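Local coordinates for protein flavin adenine dinucleotide synthase (Saccharomyces cerevisiae, PDB 2WSI) that catalyses the transfer of an adenylyl group from ATP to flavin mononucleotide, forming the coenzyme FAD and releasing diphosphate, at residues F113-F119 with P212-L216; I107-E111 with Y132-R136; L77-F81 with F97-R101. All blocks are in the same frame, centred on the assembly; numbering follows the deposited sequence.

Contact 1: residues F113-F119 with P212-L216; sequences FPTLENF and PICGL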
loop_
_atom_site.group_PDB
_atom_site.type_symbol
_atom_site.label_atom_id
_atom_site.label_comp_id
_atom_site.label_asym_id
_atom_site.label_seq_id
_atom_site.Cartn_x
_atom_site.Cartn_y
_atom_site.Cartn_z
ATOM N N PHE A 113 12.173 6.894 -8.012
ATOM C CA PHE A 113 12.847 7.717 -6.989
ATOM C C PHE A 113 13.716 6.850 -6.104
ATOM O O PHE A 113 13.241 5.855 -5.604
ATOM C CB PHE A 113 11.850 8.384 -6.049
ATOM C CG PHE A 113 11.080 9.505 -6.668
ATOM C CD1 PHE A 113 11.626 10.786 -6.711
ATOM C CD2 PHE A 113 9.793 9.292 -7.158
ATOM C CE1 PHE A 113 10.923 11.843 -7.277
ATOM C CE2 PHE A 113 9.066 10.346 -7.727
ATOM C CZ PHE A 113 9.634 11.626 -7.776
ATOM N N PRO A 114 14.969 7.263 -5.849
ATOM C CA PRO A 114 15.830 6.538 -4.892
ATOM C C PRO A 114 15.224 6.447 -3.488
ATOM O O PRO A 114 15.421 5.467 -2.794
ATOM C CB PRO A 114 17.110 7.375 -4.840
ATOM C CG PRO A 114 17.058 8.297 -6.017
ATOM C CD PRO A 114 15.642 8.418 -6.473
ATOM N N THR A 115 14.502 7.476 -3.069
ATOM C CA THR A 115 13.871 7.464 -1.764
ATOM C C THR A 115 12.893 6.286 -1.669
ATOM O O THR A 115 12.764 5.664 -0.614
ATOM C CB THR A 115 13.083 8.775 -1.513
ATOM O OG1 THR A 115 13.992 9.895 -1.477
ATOM C CG2 THR A 115 12.329 8.686 -0.188
ATOM N N LEU A 116 12.197 6.020 -2.776
ATOM C CA LEU A 116 11.187 4.957 -2.836
ATOM C C LEU A 116 11.886 3.601 -2.918
ATOM O O LEU A 116 11.501 2.669 -2.245
ATOM C CB LEU A 116 10.268 5.138 -4.055
ATOM C CG LEU A 116 9.159 4.085 -4.114
ATOM C CD1 LEU A 116 8.108 4.381 -3.058
ATOM C CD2 LEU A 116 8.534 3.971 -5.491
ATOM N N GLU A 117 12.901 3.492 -3.759
ATOM C CA GLU A 117 13.690 2.254 -3.816
ATOM C C GLU A 117 14.193 1.877 -2.428
ATOM O O GLU A 117 14.099 0.719 -2.000
ATOM C CB GLU A 117 14.891 2.417 -4.759
ATOM C CG GLU A 117 14.558 2.258 -6.242
ATOM C CD GLU A 117 15.658 2.804 -7.160
ATOM O OE1 GLU A 117 16.556 3.508 -6.634
ATOM O OE2 GLU A 117 15.617 2.549 -8.400
ATOM N N ASN A 118 14.714 2.853 -1.708
ATOM C CA ASN A 118 15.237 2.589 -0.367
ATOM C C ASN A 118 14.132 2.129 0.593
ATOM O O ASN A 118 14.327 1.221 1.393
ATOM C CB ASN A 118 15.951 3.815 0.201
ATOM C CG ASN A 118 17.320 4.042 -0.431
ATOM O OD1 ASN A 118 17.941 3.115 -0.934
ATOM N ND2 ASN A 118 17.779 5.278 -0.419
ATOM N N PHE A 119 12.972 2.765 0.493
ATOM C CA PHE A 119 11.812 2.382 1.289
ATOM C C PHE A 119 11.341 0.956 0.975
ATOM O O PHE A 119 10.946 0.206 1.873
ATOM C CB PHE A 119 10.655 3.368 1.038
ATOM C CG PHE A 119 9.480 3.135 1.939
ATOM C CD1 PHE A 119 9.566 3.416 3.299
ATOM C CD2 PHE A 119 8.300 2.626 1.437
ATOM C CE1 PHE A 119 8.482 3.210 4.125
ATOM C CE2 PHE A 119 7.229 2.409 2.265
ATOM C CZ PHE A 119 7.317 2.702 3.605
ATOM N N PRO A 212 6.064 2.851 9.207
ATOM C CA PRO A 212 6.816 3.870 8.476
ATOM C C PRO A 212 6.229 4.025 7.080
ATOM O O PRO A 212 5.846 3.049 6.480
ATOM C CB PRO A 212 8.230 3.277 8.396
ATOM C CG PRO A 212 8.045 1.772 8.546
ATOM C CD PRO A 212 6.787 1.562 9.317
ATOM N N ILE A 213 6.163 5.235 6.572
ATOM C CA ILE A 213 5.589 5.458 5.251
ATOM C C ILE A 213 6.589 6.231 4.391
ATOM O O ILE A 213 7.451 6.943 4.906
ATOM C CB ILE A 213 4.261 6.236 5.322
ATOM C CG1 ILE A 213 4.501 7.685 5.726
ATOM C CG2 ILE A 213 3.302 5.582 6.300
ATOM C CD1 ILE A 213 3.242 8.542 5.595
ATOM N N CYS A 214 6.474 6.078 3.084
ATOM C CA CYS A 214 7.466 6.638 2.198
ATOM C C CYS A 214 7.636 8.125 2.503
ATOM O O CYS A 214 6.661 8.864 2.561
ATOM C CB CYS A 214 7.057 6.448 0.734
ATOM S SG CYS A 214 8.395 7.033 -0.366
ATOM N N GLY A 215 8.875 8.571 2.670
ATOM C CA GLY A 215 9.117 9.950 3.070
ATOM C C GLY A 215 8.641 10.958 2.027
ATOM O O GLY A 215 8.394 12.103 2.370
ATOM N N LEU A 216 8.497 10.551 0.766
ATOM C CA LEU A 216 7.963 11.479 -0.237
ATOM C C LEU A 216 6.616 12.085 0.192
ATOM O O LEU A 216 6.330 13.250 -0.120
ATOM C CB LEU A 216 7.810 10.800 -1.601
ATOM C CG LEU A 216 9.098 10.183 -2.173
ATOM C CD1 LEU A 216 8.829 9.621 -3.557
ATOM C CD2 LEU A 216 10.238 11.204 -2.219
#
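Phe119 lays one face of its ring against the backbone of Cys214, while Leu216 reaches back between Phe113 and Thr115, so the first turns of helix 114-126 are packed against the loop that leads into helix 215-218. From Phe119 CB, with CG anti to the backbone N (chi1 -173°), the ring is carried across to the 212-216 loop: CG lies 4.0 Å from Cys214 CA, CD1 rests against that same carbon, CD2 is near Cys214 CB, and CE2 faces Cys214 N. At the far end CE1 meets Ile213 C at 3.6 Å. CZ comes to 3.2 Å from Pro212 O, which sits at the ring edge, in its plane, where the slightly positive C-H rim is turned to it; Gln67 of helix 64-87 hydrogen-bonds the same oxygen. Cys214 CB makes a CH-pi contact over the ring face, and SG stands obliquely to the ring, 3.8 Å from Leu116 CD1. That sulfur also takes a weak capping bond from Leu216 N (3.7 Å), closing the N-terminus of the short helix.

Leu216 splits its two methyls between partners. CD1 rests over one face of the Phe113 ring, 3.7 Å from Phe113 CD2, and CD2 touches Thr115 CB at 3.8 Å. The Thr115 hydroxyl is turned to other partners, Asp276 and Ser273 N, whereas its methyl stays with Leu216 and Cys214. No hydrogen bond spans the two segments: this buried joint depends on apolar and CH-pi contacts, and its polar atoms Thr115 OG1 and Pro212 O are satisfied by neighbouring parts of the chain.

Contact 2: residues I107-E111 with Y132-R136; sequences IDQEE and YESQR. With FAD (flavin-adenine dinucleotide), chain C.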
loop_
_atom_site.group_PDB
_atom_site.type_symbol
_atom_site.label_atom_id
_atom_site.label_comp_id
_atom_site.label_asym_id
_atom_site.label_seq_id
_atom_site.Cartn_x
_atom_site.Cartn_y
_atom_site.Cartn_z
ATOM N N ILE A 107 8.638 -3.815 -9.627
ATOM C CA ILE A 107 9.227 -3.445 -10.906
ATOM C C ILE A 107 10.001 -2.155 -10.710
ATOM O O ILE A 107 9.416 -1.100 -10.451
ATOM C CB ILE A 107 8.189 -3.336 -12.026
ATOM C CG1 ILE A 107 7.349 -4.621 -12.113
ATOM C CG2 ILE A 107 8.896 -3.057 -13.369
ATOM C CD1 ILE A 107 8.196 -5.922 -12.303
ATOM N N ASP A 108 11.328 -2.261 -10.776
ATOM C CA ASP A 108 12.203 -1.106 -10.637
ATOM C C ASP A 108 12.487 -0.524 -12.015
ATOM O O ASP A 108 12.786 -1.261 -12.951
ATOM C CB ASP A 108 13.512 -1.522 -9.974
ATOM C CG ASP A 108 14.320 -0.342 -9.468
ATOM O OD1 ASP A 108 13.730 0.724 -9.208
ATOM O OD2 ASP A 108 15.552 -0.488 -9.312
ATOM N N GLN A 109 12.418 0.800 -12.134
ATOM C CA GLN A 109 12.584 1.465 -13.424
ATOM C C GLN A 109 13.643 2.566 -13.331
ATOM O O GLN A 109 14.054 2.938 -12.237
ATOM C CB GLN A 109 11.231 2.005 -13.883
ATOM C CG GLN A 109 10.122 0.951 -13.715
ATOM C CD GLN A 109 8.728 1.474 -14.059
ATOM O OE1 GLN A 109 8.088 2.162 -13.259
ATOM N NE2 GLN A 109 8.251 1.137 -15.250
ATOM N N GLU A 110 14.098 3.080 -14.472
ATOM C CA GLU A 110 15.163 4.086 -14.456
ATOM C C GLU A 110 14.687 5.351 -13.764
ATOM O O GLU A 110 15.468 6.030 -13.093
ATOM C CB GLU A 110 15.666 4.422 -15.869
ATOM C CG GLU A 110 16.814 3.534 -16.361
ATOM C CD GLU A 110 18.156 3.834 -15.685
ATOM O OE1 GLU A 110 18.308 4.905 -15.045
ATOM O OE2 GLU A 110 19.069 2.987 -15.806
ATOM N N GLU A 111 13.405 5.663 -13.909
ATOM C CA GLU A 111 12.869 6.891 -13.323
ATOM C C GLU A 111 12.351 6.717 -11.891
ATOM O O GLU A 111 11.707 7.607 -11.352
ATOM C CB GLU A 111 11.768 7.454 -14.228
ATOM C CG GLU A 111 12.307 7.834 -15.606
ATOM C CD GLU A 111 13.495 8.782 -15.516
ATOM O OE1 GLU A 111 13.379 9.833 -14.843
ATOM O OE2 GLU A 111 14.548 8.477 -16.111
ATOM N N TYR A 132 11.323 -10.236 -5.599
ATOM C CA TYR A 132 11.824 -10.180 -6.963
ATOM C C TYR A 132 11.831 -8.716 -7.347
ATOM O O TYR A 132 10.783 -8.057 -7.271
ATOM C CB TYR A 132 10.904 -10.936 -7.902
ATOM C CG TYR A 132 11.190 -10.728 -9.374
ATOM C CD1 TYR A 132 12.089 -11.542 -10.060
ATOM C CD2 TYR A 132 10.522 -9.739 -10.095
ATOM C CE1 TYR A 132 12.324 -11.355 -11.437
ATOM C CE2 TYR A 132 10.740 -9.548 -11.455
ATOM C CZ TYR A 132 11.632 -10.352 -12.121
ATOM O OH TYR A 132 11.811 -10.132 -13.471
ATOM N N GLU A 133 12.994 -8.197 -7.739
ATOM C CA GLU A 133 13.081 -6.840 -8.294
ATOM C C GLU A 133 13.650 -6.852 -9.715
ATOM O O GLU A 133 14.801 -7.243 -9.925
ATOM C CB GLU A 133 13.958 -5.940 -7.406
ATOM C CG GLU A 133 14.126 -4.524 -7.989
ATOM C CD GLU A 133 14.856 -3.555 -7.061
ATOM O OE1 GLU A 133 15.421 -3.991 -6.039
ATOM O OE2 GLU A 133 14.877 -2.342 -7.365
ATOM N N SER A 134 12.854 -6.414 -10.681
ATOM C CA SER A 134 13.311 -6.287 -12.062
ATOM C C SER A 134 14.551 -5.401 -12.124
ATOM O O SER A 134 14.826 -4.643 -11.208
ATOM C CB SER A 134 12.217 -5.682 -12.938
ATOM O OG SER A 134 12.050 -4.314 -12.644
ATOM N N GLN A 135 15.280 -5.498 -13.223
ATOM C CA GLN A 135 16.505 -4.732 -13.427
ATOM C C GLN A 135 16.137 -3.412 -14.103
ATOM O O GLN A 135 15.458 -3.416 -15.128
ATOM C CB GLN A 135 17.475 -5.528 -14.309
ATOM C CG GLN A 135 17.447 -7.043 -14.075
ATOM C CD GLN A 135 16.432 -7.784 -14.959
ATOM O OE1 GLN A 135 15.201 -7.709 -14.751
ATOM N NE2 GLN A 135 16.950 -8.530 -15.940
ATOM N N ARG A 136 16.551 -2.278 -13.543
ATOM C CA ARG A 136 16.032 -0.994 -14.050
ATOM C C ARG A 136 16.418 -0.758 -15.503
ATOM O O ARG A 136 15.577 -0.362 -16.318
ATOM C CB ARG A 136 16.458 0.203 -13.186
ATOM C CG ARG A 136 17.939 0.524 -13.210
ATOM C CD ARG A 136 18.301 1.449 -12.054
ATOM N NE ARG A 136 18.627 0.697 -10.848
ATOM C CZ ARG A 136 19.864 0.360 -10.483
ATOM N NH1 ARG A 136 20.908 0.715 -11.230
ATOM N NH2 ARG A 136 20.065 -0.334 -9.365
HETATM P PA FAD C . -0.384 2.348 -10.169
HETATM O O1A FAD C . 0.460 3.561 -9.884
HETATM O O2A FAD C . 0.038 1.685 -11.452
HETATM O O5B FAD C . -0.441 1.298 -8.934
HETATM C C5B FAD C . -1.472 0.327 -8.923
HETATM C C4B FAD C . -0.936 -0.943 -8.254
HETATM O O4B FAD C . -0.116 -1.638 -9.155
HETATM C C3B FAD C . -0.063 -0.625 -7.055
HETATM O O3B FAD C . -0.819 -0.527 -5.874
HETATM C C2B FAD C . 0.874 -1.818 -7.027
HETATM O O2B FAD C . 0.270 -2.908 -6.363
HETATM C C1B FAD C . 1.024 -2.149 -8.489
HETATM N N9A FAD C . 2.221 -1.461 -9.000
HETATM C C8A FAD C . 2.302 -0.244 -9.629
HETATM N N7A FAD C . 3.603 -0.003 -9.949
HETATM C C5A FAD C . 4.339 -1.053 -9.500
HETATM C C6A FAD C . 5.689 -1.335 -9.535
HETATM N N6A FAD C . 6.585 -0.505 -10.101
HETATM N N1A FAD C . 6.115 -2.519 -9.009
HETATM C C2A FAD C . 5.245 -3.425 -8.438
HETATM N N3A FAD C . 3.905 -3.122 -8.370
HETATM C C4A FAD C . 3.474 -1.968 -8.925
HETATM N N1 FAD C . -4.206 -2.822 -17.093
HETATM C C2 FAD C . -5.061 -3.308 -18.048
HETATM O O2 FAD C . -5.652 -2.533 -18.801
HETATM N N3 FAD C . -5.260 -4.660 -18.171
HETATM C C4 FAD C . -4.602 -5.545 -17.345
HETATM O O4 FAD C . -4.836 -6.748 -17.504
HETATM C C4X FAD C . -3.726 -5.057 -16.369
HETATM N N5 FAD C . -3.042 -5.911 -15.509
HETATM C C5X FAD C . -2.189 -5.409 -14.546
HETATM C C6 FAD C . -1.498 -6.256 -13.679
HETATM C C7 FAD C . -0.617 -5.721 -12.735
HETATM C C7M FAD C . 0.151 -6.606 -11.796
HETATM C C8 FAD C . -0.451 -4.344 -12.653
HETATM C C8M FAD C . 0.470 -3.752 -11.627
HETATM C C9 FAD C . -1.146 -3.508 -13.507
HETATM C C9A FAD C . -2.002 -4.029 -14.458
HETATM N N10 FAD C . -2.669 -3.171 -15.308
HETATM C C10 FAD C . -3.546 -3.683 -16.244
HETATM C "C1'" FAD C . -2.478 -1.684 -15.171
HETATM C "C2'" FAD C . -3.488 -1.104 -14.157
HETATM O "O2'" FAD C . -4.821 -1.476 -14.414
HETATM C "C3'" FAD C . -3.421 0.418 -14.056
HETATM O "O3'" FAD C . -3.962 0.984 -15.225
HETATM C "C4'" FAD C . -1.990 0.885 -13.869
HETATM O "O4'" FAD C . -1.363 0.133 -12.851
HETATM C "C5'" FAD C . -1.957 2.359 -13.463
HETATM O "O5'" FAD C . -2.963 2.596 -12.495
HETATM P P FAD C . -2.684 3.555 -11.231
HETATM O O1P FAD C . -1.805 4.707 -11.659
HETATM O O2P FAD C . -3.989 3.951 -10.579
HETATM O O3P FAD C . -1.931 2.705 -10.111
HETATM O O HOH W 1 12.880 -3.337 -15.103
HETATM O O HOH W 2 16.941 -2.891 -10.401
#
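Asp108 N donates a bent hydrogen bond to Ser134 OG (2.9 Å, 133°). Just before it, Ile107 pairs with the adenine of FAD through its backbone: N gives a nearly straight bond to N1A (2.9 Å, 170°), and O receives one from N6A (2.9 Å). The serine hydroxyl, placed between its own backbone N and carbonyl carbon (chi1 72°), donates to a water that also bonds Asp108 O and Gln135 O. A second water links Asp108 OD2 with Ser134 O. That carboxylate oxygen lies at the edge of the Arg136 guanidinium, in its plane, in a long salt bridge to NE (3.6 Å). Glu133 OE2 approaches the same OD2 to 2.8 Å, and Glu117 brings a third carboxylate to OD1; such crowding would probably disfavour full ionisation, and Arg136 may partly offset the charge.

Ile107 CG2 touches Ser134 OG at 3.5 Å. Arg136 packs its CB on Gln109 C and its CG on Glu110 OE2, while its CA makes a C-H...O contact with Asp108 O. The loop 107-111 continues from strand 102-106 and runs alongside the segment continuing edge strand 129-133, in roughly the same direction, with helix 144-154 covering Ile107 and helix 114-126 starting just beyond.

Contact 3: residues L77-F81 with F97-R101; sequences LWEYF and FPMQR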
loop_
_atom_site.group_PDB
_atom_site.type_symbol
_atom_site.label_atom_id
_atom_site.label_comp_id
_atom_site.label_asym_id
_atom_site.label_seq_id
_atom_site.Cartn_x
_atom_site.Cartn_y
_atom_site.Cartn_z
ATOM N N LEU A 77 -3.220 -12.963 6.587
ATOM C CA LEU A 77 -2.328 -14.135 6.565
ATOM C C LEU A 77 -2.271 -14.772 7.971
ATOM O O LEU A 77 -2.278 -16.012 8.140
ATOM C CB LEU A 77 -0.933 -13.705 6.077
ATOM C CG LEU A 77 0.079 -14.831 5.960
ATOM C CD1 LEU A 77 -0.445 -15.864 4.996
ATOM C CD2 LEU A 77 1.469 -14.300 5.514
ATOM N N TRP A 78 -2.220 -13.924 8.987
ATOM C CA TRP A 78 -2.226 -14.404 10.369
ATOM C C TRP A 78 -3.510 -15.225 10.606
ATOM O O TRP A 78 -3.471 -16.388 11.044
ATOM C CB TRP A 78 -2.188 -13.224 11.320
ATOM C CG TRP A 78 -2.110 -13.601 12.776
ATOM C CD1 TRP A 78 -3.048 -13.335 13.760
ATOM C CD2 TRP A 78 -1.021 -14.264 13.433
ATOM N NE1 TRP A 78 -2.602 -13.810 14.982
ATOM C CE2 TRP A 78 -1.362 -14.382 14.807
ATOM C CE3 TRP A 78 0.199 -14.800 12.990
ATOM C CZ2 TRP A 78 -0.521 -15.014 15.734
ATOM C CZ3 TRP A 78 1.030 -15.422 13.912
ATOM C CH2 TRP A 78 0.668 -15.525 15.269
ATOM N N GLU A 79 -4.648 -14.619 10.302
ATOM C CA GLU A 79 -5.937 -15.317 10.483
ATOM C C GLU A 79 -6.027 -16.618 9.658
ATOM O O GLU A 79 -6.551 -17.628 10.114
ATOM C CB GLU A 79 -7.103 -14.356 10.152
ATOM C CG GLU A 79 -8.486 -14.955 10.405
ATOM C CD GLU A 79 -9.587 -13.901 10.474
ATOM O OE1 GLU A 79 -9.299 -12.750 10.863
ATOM O OE2 GLU A 79 -10.738 -14.235 10.128
ATOM N N TYR A 80 -5.477 -16.602 8.452
ATOM C CA TYR A 80 -5.515 -17.743 7.532
ATOM C C TYR A 80 -4.844 -18.967 8.146
ATOM O O TYR A 80 -5.289 -20.110 8.006
ATOM C CB TYR A 80 -4.788 -17.360 6.232
ATOM C CG TYR A 80 -4.403 -18.508 5.317
ATOM C CD1 TYR A 80 -5.331 -19.063 4.438
ATOM C CD2 TYR A 80 -3.100 -19.001 5.296
ATOM C CE1 TYR A 80 -4.986 -20.106 3.578
ATOM C CE2 TYR A 80 -2.728 -20.041 4.422
ATOM C CZ TYR A 80 -3.681 -20.586 3.574
ATOM O OH TYR A 80 -3.344 -21.601 2.710
ATOM N N PHE A 81 -3.761 -18.717 8.840
ATOM C CA PHE A 81 -3.034 -19.802 9.451
ATOM C C PHE A 81 -3.930 -20.544 10.452
ATOM O O PHE A 81 -3.925 -21.768 10.516
ATOM C CB PHE A 81 -1.806 -19.256 10.130
ATOM C CG PHE A 81 -1.083 -20.259 10.959
ATOM C CD1 PHE A 81 -0.302 -21.252 10.360
ATOM C CD2 PHE A 81 -1.176 -20.216 12.337
ATOM C CE1 PHE A 81 0.381 -22.184 11.138
ATOM C CE2 PHE A 81 -0.492 -21.140 13.121
ATOM C CZ PHE A 81 0.283 -22.130 12.509
ATOM N N PHE A 97 3.696 -21.392 12.791
ATOM C CA PHE A 97 3.646 -20.538 11.600
ATOM C C PHE A 97 4.895 -20.789 10.762
ATOM O O PHE A 97 5.999 -20.874 11.308
ATOM C CB PHE A 97 3.547 -19.067 12.005
ATOM C CG PHE A 97 3.116 -18.161 10.890
ATOM C CD1 PHE A 97 1.768 -17.832 10.722
ATOM C CD2 PHE A 97 4.055 -17.626 10.005
ATOM C CE1 PHE A 97 1.356 -17.002 9.694
ATOM C CE2 PHE A 97 3.650 -16.772 8.974
ATOM C CZ PHE A 97 2.282 -16.469 8.820
ATOM N N PRO A 98 4.730 -20.941 9.438
ATOM C CA PRO A 98 5.895 -21.358 8.641
ATOM C C PRO A 98 6.997 -20.306 8.646
ATOM O O PRO A 98 6.704 -19.104 8.626
ATOM C CB PRO A 98 5.346 -21.522 7.213
ATOM C CG PRO A 98 3.935 -21.065 7.233
ATOM C CD PRO A 98 3.514 -20.729 8.631
ATOM N N MET A 99 8.252 -20.753 8.677
ATOM C CA MET A 99 9.376 -19.827 8.659
ATOM C C MET A 99 9.820 -19.622 7.207
ATOM O O MET A 99 10.547 -20.434 6.644
ATOM C CB MET A 99 10.526 -20.344 9.543
ATOM C CG MET A 99 11.644 -19.313 9.796
ATOM S SD MET A 99 11.402 -18.086 11.135
ATOM C CE MET A 99 11.642 -19.012 12.646
ATOM N N GLN A 100 9.365 -18.525 6.613
ATOM C CA GLN A 100 9.597 -18.230 5.212
ATOM C C GLN A 100 9.324 -16.750 4.914
ATOM O O GLN A 100 8.893 -16.001 5.789
ATOM C CB GLN A 100 8.659 -19.073 4.343
ATOM C CG GLN A 100 7.177 -18.723 4.551
ATOM C CD GLN A 100 6.312 -19.286 3.450
ATOM O OE1 GLN A 100 5.783 -20.381 3.584
ATOM N NE2 GLN A 100 6.184 -18.544 2.333
ATOM N N ARG A 101 9.534 -16.352 3.662
ATOM C CA ARG A 101 9.284 -14.973 3.230
ATOM C C ARG A 101 8.083 -14.915 2.274
ATOM O O ARG A 101 7.730 -15.915 1.653
ATOM C CB ARG A 101 10.534 -14.416 2.547
ATOM C CG ARG A 101 11.781 -14.551 3.434
ATOM C CD ARG A 101 12.967 -13.793 2.898
ATOM N NE ARG A 101 13.430 -14.371 1.647
ATOM C CZ ARG A 101 14.477 -13.933 0.952
ATOM N NH1 ARG A 101 15.200 -12.908 1.394
ATOM N NH2 ARG A 101 14.807 -14.539 -0.178
#
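Phe97 is met by three side chains of helix 64-87, Leu77, Trp78 and Phe81, and the aromatic contacts come first. Phe81, swung opposite its own amide nitrogen (chi1 172°), turns one ring face to Phe97: CD1 of Phe97 sits 3.8 Å from Phe81 CG, and the two planes are inclined at 54°, neither stacked nor edge-to-face. Trp78 approaches the same ring obliquely, CZ3 being 4.1 Å from Phe97 CD1, which completes an aromatic cluster of three. A CH-pi contact adds to this, as Phe97 CA lies over the Phe81 face, 4.1 Å from the centroid.

The aliphatic contacts are at the margins. Leu77 CG comes up at the edge of the Phe97 ring, in its plane, 4.0 Å from CZ, and Pro98 CD touches Phe81 CD1 at 4.2 Å. An alanine in place of Phe81 would take away the face beneath Phe97 and is likely to let that ring and the start of the 97-101 loop shift.

Leu3 and Ser4 of helix 3-18 also touch Phe97. No hydrogen bond joins the two segments; between them, in this contact near the surface, aromatic and aliphatic groups hold the loop approaching strand 102-106 to the helix.

Overall arrangement
Contact 3 closes first along the chain, whereas contacts 1 and 2 interleave: 107-111 and 113-119 are followed by 132-136 and then 212-216. The centres of contacts 1 and 2 are 14 Å apart, and they touch where Glu117 OE2 comes close to Asp108 OD1. Contact 3 stands about 27 Å from contact 1 and 28 Å from contact 2, centre to centre, yet its loop 97-101 runs directly into strand 102-106, which is followed at once by Ile107. All six segments belong to the PAPS reductase domain, built on mainly parallel strands. Contact 2 joins the chain before and after helix 114-126 and includes the adenine-binding residue; contact 1 packs the start of that helix against 212-216, and contact 3 lies toward the surface.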